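Local coordinates for Tle cognate immunity protein 4 C-terminal domain-containing protein (Pseudomonas aeruginosa PAO1, PDB 4R1D) that probably protects its own cell by binding and inhibiting the type VI secretion lipase effector Tle4 as the cognate immunity protein Tli4, at residues B[13-18]-B[296-301]; B[5-10]-B[137-142]. One frame throughout, in Å; residues are numbered along the deposited sequence.

Overall arrangement
Both contacts involve the small antiparallel sheet 7-11, 14-18, 296-297. Interaction 1 includes the pairing of the central strand 14-18 with the short strand 296-297 and runs on into the loop after it; interaction 2 lies at the other outermost strand, 7-11, which meets the loop 137-142. The first is a mostly buried contact of backbone hydrogen bonds, a salt bridge and apolar packing, whereas the second is partly exposed and relies on side-chain packing and two bridging waters. Their centres are about 10 Å apart, and they touch directly: Leu15 CD2 lies 3.5 Å from Cys10 SG. Each joins the N-terminal family region to the C-terminal one.

Interaction 1: residues B[13-18]-B[296-301]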
# COMPACT_ATOMS: atom_id res chain seq x y z
N ARG B 13 10.37 7.84 -25.63
CA ARG B 13 10.97 7.62 -26.95
C ARG B 13 9.92 7.36 -28.02
O ARG B 13 10.26 7.14 -29.18
CB ARG B 13 11.93 6.41 -26.92
CG ARG B 13 13.01 6.48 -25.84
CD ARG B 13 14.20 7.38 -26.23
NE ARG B 13 15.04 7.70 -25.07
CZ ARG B 13 16.19 8.37 -25.14
NH1 ARG B 13 16.65 8.76 -26.32
NH2 ARG B 13 16.88 8.65 -24.04
N PHE B 14 8.65 7.40 -27.63
CA PHE B 14 7.58 6.90 -28.49
C PHE B 14 6.56 7.94 -28.93
O PHE B 14 6.48 9.03 -28.37
CB PHE B 14 6.87 5.71 -27.81
CG PHE B 14 7.73 4.47 -27.77
CD1 PHE B 14 7.56 3.46 -28.71
CD2 PHE B 14 8.74 4.34 -26.83
CE1 PHE B 14 8.36 2.34 -28.70
CE2 PHE B 14 9.56 3.22 -26.82
CZ PHE B 14 9.36 2.22 -27.75
N LEU B 15 5.79 7.59 -29.96
CA LEU B 15 4.63 8.37 -30.40
C LEU B 15 3.38 7.50 -30.30
O LEU B 15 3.46 6.28 -30.44
CB LEU B 15 4.80 8.79 -31.87
CG LEU B 15 6.03 9.59 -32.26
CD1 LEU B 15 6.06 9.78 -33.78
CD2 LEU B 15 6.05 10.94 -31.56
N ILE B 16 2.23 8.14 -30.10
CA ILE B 16 0.95 7.45 -30.10
C ILE B 16 -0.12 8.46 -30.48
O ILE B 16 0.01 9.64 -30.17
CB ILE B 16 0.63 6.85 -28.70
CG1 ILE B 16 -0.54 5.87 -28.80
CG2 ILE B 16 0.35 7.96 -27.68
CD1 ILE B 16 -0.83 5.12 -27.49
N ASP B 17 -1.17 8.00 -31.16
CA ASP B 17 -2.27 8.89 -31.54
C ASP B 17 -3.48 8.70 -30.64
O ASP B 17 -3.85 7.58 -30.32
CB ASP B 17 -2.68 8.63 -33.00
CG ASP B 17 -1.52 8.78 -33.98
OD1 ASP B 17 -0.49 9.39 -33.63
OD2 ASP B 17 -1.64 8.27 -35.11
N LEU B 18 -4.09 9.81 -30.21
CA LEU B 18 -5.27 9.77 -29.37
C LEU B 18 -6.32 10.73 -29.93
O LEU B 18 -5.96 11.69 -30.61
CB LEU B 18 -4.92 10.17 -27.94
CG LEU B 18 -3.91 9.25 -27.26
CD1 LEU B 18 -3.39 9.84 -25.95
CD2 LEU B 18 -4.55 7.88 -27.05
N ARG B 296 4.47 3.82 -32.05
CA ARG B 296 5.75 3.64 -32.73
C ARG B 296 6.86 4.46 -32.09
O ARG B 296 6.62 5.49 -31.47
CB ARG B 296 5.64 3.95 -34.23
CG ARG B 296 5.54 5.44 -34.61
CD ARG B 296 4.14 5.98 -34.41
NE ARG B 296 3.94 7.23 -35.14
CZ ARG B 296 2.81 7.95 -35.10
NH1 ARG B 296 1.79 7.55 -34.35
NH2 ARG B 296 2.71 9.07 -35.81
N VAL B 297 8.10 3.97 -32.22
CA VAL B 297 9.26 4.71 -31.79
C VAL B 297 9.30 6.00 -32.57
O VAL B 297 9.04 6.01 -33.78
CB VAL B 297 10.55 3.93 -32.08
CG1 VAL B 297 11.77 4.75 -31.71
CG2 VAL B 297 10.55 2.61 -31.32
N ARG B 298 9.63 7.10 -31.90
CA ARG B 298 9.72 8.38 -32.58
C ARG B 298 10.88 8.33 -33.57
O ARG B 298 12.01 8.07 -33.16
CB ARG B 298 9.94 9.51 -31.58
CG ARG B 298 9.88 10.91 -32.21
CD ARG B 298 10.06 12.02 -31.19
NE ARG B 298 11.47 12.25 -30.85
CZ ARG B 298 12.05 11.84 -29.74
NH1 ARG B 298 11.35 11.17 -28.82
NH2 ARG B 298 13.34 12.11 -29.52
N PRO B 299 10.62 8.57 -34.86
CA PRO B 299 11.74 8.61 -35.82
C PRO B 299 12.68 9.75 -35.47
O PRO B 299 12.22 10.86 -35.22
CB PRO B 299 11.05 8.92 -37.15
CG PRO B 299 9.62 8.49 -36.96
CD PRO B 299 9.32 8.78 -35.52
N THR B 300 13.99 9.48 -35.45
CA THR B 300 14.96 10.52 -35.14
C THR B 300 16.14 10.44 -36.10
O THR B 300 16.24 9.51 -36.90
CB THR B 300 15.50 10.41 -33.69
OG1 THR B 300 16.18 9.16 -33.52
CG2 THR B 300 14.36 10.51 -32.68
N SER B 301 17.03 11.42 -36.01
CA SER B 301 18.22 11.45 -36.85
C SER B 301 19.34 10.62 -36.24
O SER B 301 20.41 10.48 -36.83
CB SER B 301 18.68 12.89 -37.04
OG SER B 301 18.76 13.55 -35.80
O HOH W 1 12.99 7.99 -30.01
O HOH W 2 8.73 10.72 -28.21
O HOH W 3 -0.06 9.19 -36.95
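Arg296 folds its side chain across Leu15, the neighbour it faces in an antiparallel hydrogen-bonded pair. Leu15 N donates to Arg296 O at 2.7 Å, and Arg296 N returns a bond to Leu15 O. CG of Arg296 lies between its backbone N and carbonyl carbon (chi1 74°), and the chain bends at chi2. Leu15 CB lies over one face of the guanidinium, offset toward its rim. NE sits 3.6 Å from Leu15 CD1. In a salt bridge, NH1 donates to Asp17 OD1 at 3.0 Å, near the guanidinium plane but from above the carboxylate plane, the two planes standing 88° apart; NH1 also bonds Ser294 O, and OD1 also bonds Thr8 OG1. Farther along, Leu15 CD2 rests 3.9 Å from Arg298 CG, the two side chains crossing at about a right angle, while CD1 meets Pro299 CD. Arg298 N donates to Arg13 O at 2.8 Å. The Arg298 guanidinium is held by Pro142, Glu144 and Gly146 carbonyls, and a water links its NH1 to Phe14 O. At the neighbouring non-hydrogen-bonded pair, Phe14 CE1 lies 3.4 Å from Val297 CG2. Leu15 thus packs on the guanidinium face of Arg296 and on the methylenes of Arg298, and the polar ends of both arginines are bonded to other groups. Asp17, which pairs with both Arg296 and Lys3, is probably kept ionised by these two positive charges.

Interaction 2: residues B[5-10]-B[137-142]; sequences GWITHC and APKEIP
Residues 7-10 and 139-142 run 42° apart and come nearest at Cys10 and Ile141, whose CA atoms are 6.5 Å apart. The loop opens with a type I turn from Ala137 to Glu140, closed by Glu140 N to Ala137 O and reinforced by Ala137 N, which donates to the anti lone pair of Glu140 OE1. Between the two backbones lie two waters: one donates to both Thr8 O and Lys139 O, the other accepts from Cys10 N and donates to Pro138 O. Cys10 brings its sulfur against the loop, with SG anti to the carbonyl carbon (chi1 -60°). SG lies 3.7 Å from Ile141 CA, against Ile141 CG1, and also touches Pro142 CD. The far end of Ile141 reaches back to Thr8, where Ile141 CD1 meets Thr8 CG2 at 3.9 Å and the two side chains cross at about a right angle. Ile7 CG2 touches Lys139 CD at 3.9 Å, so the lysine contributes a methylene here, and these two side chains cross obliquely. In the fold, the contact sets an outermost strand of the small sheet against the loop between strands 133-135 and 146-149. Cys10 also touches Cys148 of strand 146-149, and Trp6, just before the strand, packs on helix 281-292.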
# COMPACT_ATOMS: atom_id res chain seq x y z
N GLY B 5 -8.89 14.66 -36.68
CA GLY B 5 -8.63 15.47 -35.50
C GLY B 5 -7.80 14.79 -34.42
O GLY B 5 -7.44 15.43 -33.43
N TRP B 6 -7.51 13.50 -34.59
CA TRP B 6 -6.65 12.81 -33.62
C TRP B 6 -5.30 13.51 -33.53
O TRP B 6 -4.85 14.14 -34.48
CB TRP B 6 -6.47 11.33 -33.98
CG TRP B 6 -7.65 10.50 -33.64
CD1 TRP B 6 -8.97 10.82 -33.81
CD2 TRP B 6 -7.63 9.20 -33.02
NE1 TRP B 6 -9.77 9.79 -33.36
CE2 TRP B 6 -8.97 8.79 -32.87
CE3 TRP B 6 -6.61 8.35 -32.60
CZ2 TRP B 6 -9.31 7.56 -32.30
CZ3 TRP B 6 -6.95 7.14 -32.04
CH2 TRP B 6 -8.28 6.75 -31.91
N ILE B 7 -4.67 13.40 -32.36
CA ILE B 7 -3.42 14.09 -32.08
C ILE B 7 -2.29 13.10 -31.82
O ILE B 7 -2.43 12.17 -31.01
CB ILE B 7 -3.57 15.00 -30.83
CG1 ILE B 7 -4.68 16.04 -31.05
CG2 ILE B 7 -2.26 15.68 -30.47
CD1 ILE B 7 -5.04 16.82 -29.80
N THR B 8 -1.17 13.30 -32.50
CA THR B 8 0.03 12.49 -32.27
C THR B 8 0.82 13.07 -31.10
O THR B 8 1.23 14.24 -31.13
CB THR B 8 0.92 12.44 -33.53
OG1 THR B 8 0.21 11.79 -34.59
CG2 THR B 8 2.23 11.71 -33.25
N HIS B 9 1.02 12.26 -30.06
CA HIS B 9 1.67 12.70 -28.83
C HIS B 9 3.04 12.04 -28.70
O HIS B 9 3.23 10.89 -29.10
CB HIS B 9 0.83 12.29 -27.61
CG HIS B 9 -0.51 12.96 -27.54
ND1 HIS B 9 -0.71 14.15 -26.87
CD2 HIS B 9 -1.72 12.59 -28.02
CE1 HIS B 9 -1.98 14.50 -26.97
NE2 HIS B 9 -2.62 13.57 -27.66
N CYS B 10 3.99 12.77 -28.14
CA CYS B 10 5.30 12.22 -27.81
C CYS B 10 5.33 11.86 -26.34
O CYS B 10 5.07 12.71 -25.49
CB CYS B 10 6.40 13.24 -28.03
SG CYS B 10 6.55 13.87 -29.70
N ALA B 137 7.79 22.73 -27.85
CA ALA B 137 6.40 23.12 -27.72
C ALA B 137 5.60 21.89 -27.31
O ALA B 137 6.04 20.77 -27.57
CB ALA B 137 5.88 23.70 -29.04
N PRO B 138 4.45 22.09 -26.65
CA PRO B 138 3.71 20.96 -26.06
C PRO B 138 3.45 19.81 -27.02
O PRO B 138 3.47 18.66 -26.58
CB PRO B 138 2.39 21.60 -25.62
CG PRO B 138 2.76 23.01 -25.30
CD PRO B 138 3.84 23.39 -26.31
N LYS B 139 3.20 20.09 -28.30
CA LYS B 139 2.96 19.03 -29.28
C LYS B 139 4.06 18.92 -30.34
O LYS B 139 3.90 18.22 -31.34
CB LYS B 139 1.58 19.20 -29.92
CG LYS B 139 0.42 19.20 -28.92
CD LYS B 139 -0.92 19.29 -29.65
CE LYS B 139 -1.95 20.10 -28.86
NZ LYS B 139 -1.69 21.57 -28.91
N GLU B 140 5.18 19.58 -30.11
CA GLU B 140 6.28 19.53 -31.07
C GLU B 140 6.96 18.16 -31.02
O GLU B 140 7.31 17.68 -29.94
CB GLU B 140 7.29 20.63 -30.77
CG GLU B 140 8.42 20.70 -31.76
CD GLU B 140 9.45 21.76 -31.41
OE1 GLU B 140 9.42 22.30 -30.28
OE2 GLU B 140 10.29 22.07 -32.28
N ILE B 141 7.15 17.56 -32.19
CA ILE B 141 7.81 16.26 -32.30
C ILE B 141 9.28 16.44 -32.66
O ILE B 141 9.60 16.82 -33.78
CB ILE B 141 7.14 15.41 -33.38
CG1 ILE B 141 5.64 15.25 -33.07
CG2 ILE B 141 7.84 14.04 -33.52
CD1 ILE B 141 4.86 14.43 -34.11
N PRO B 142 10.19 16.19 -31.71
CA PRO B 142 11.61 16.44 -31.98
C PRO B 142 12.19 15.45 -32.98
O PRO B 142 11.91 14.26 -32.91
CB PRO B 142 12.27 16.23 -30.61
CG PRO B 142 11.15 16.39 -29.62
CD PRO B 142 9.94 15.85 -30.30
O HOH W 4 3.34 15.72 -30.28
O HOH W 5 3.74 15.63 -27.63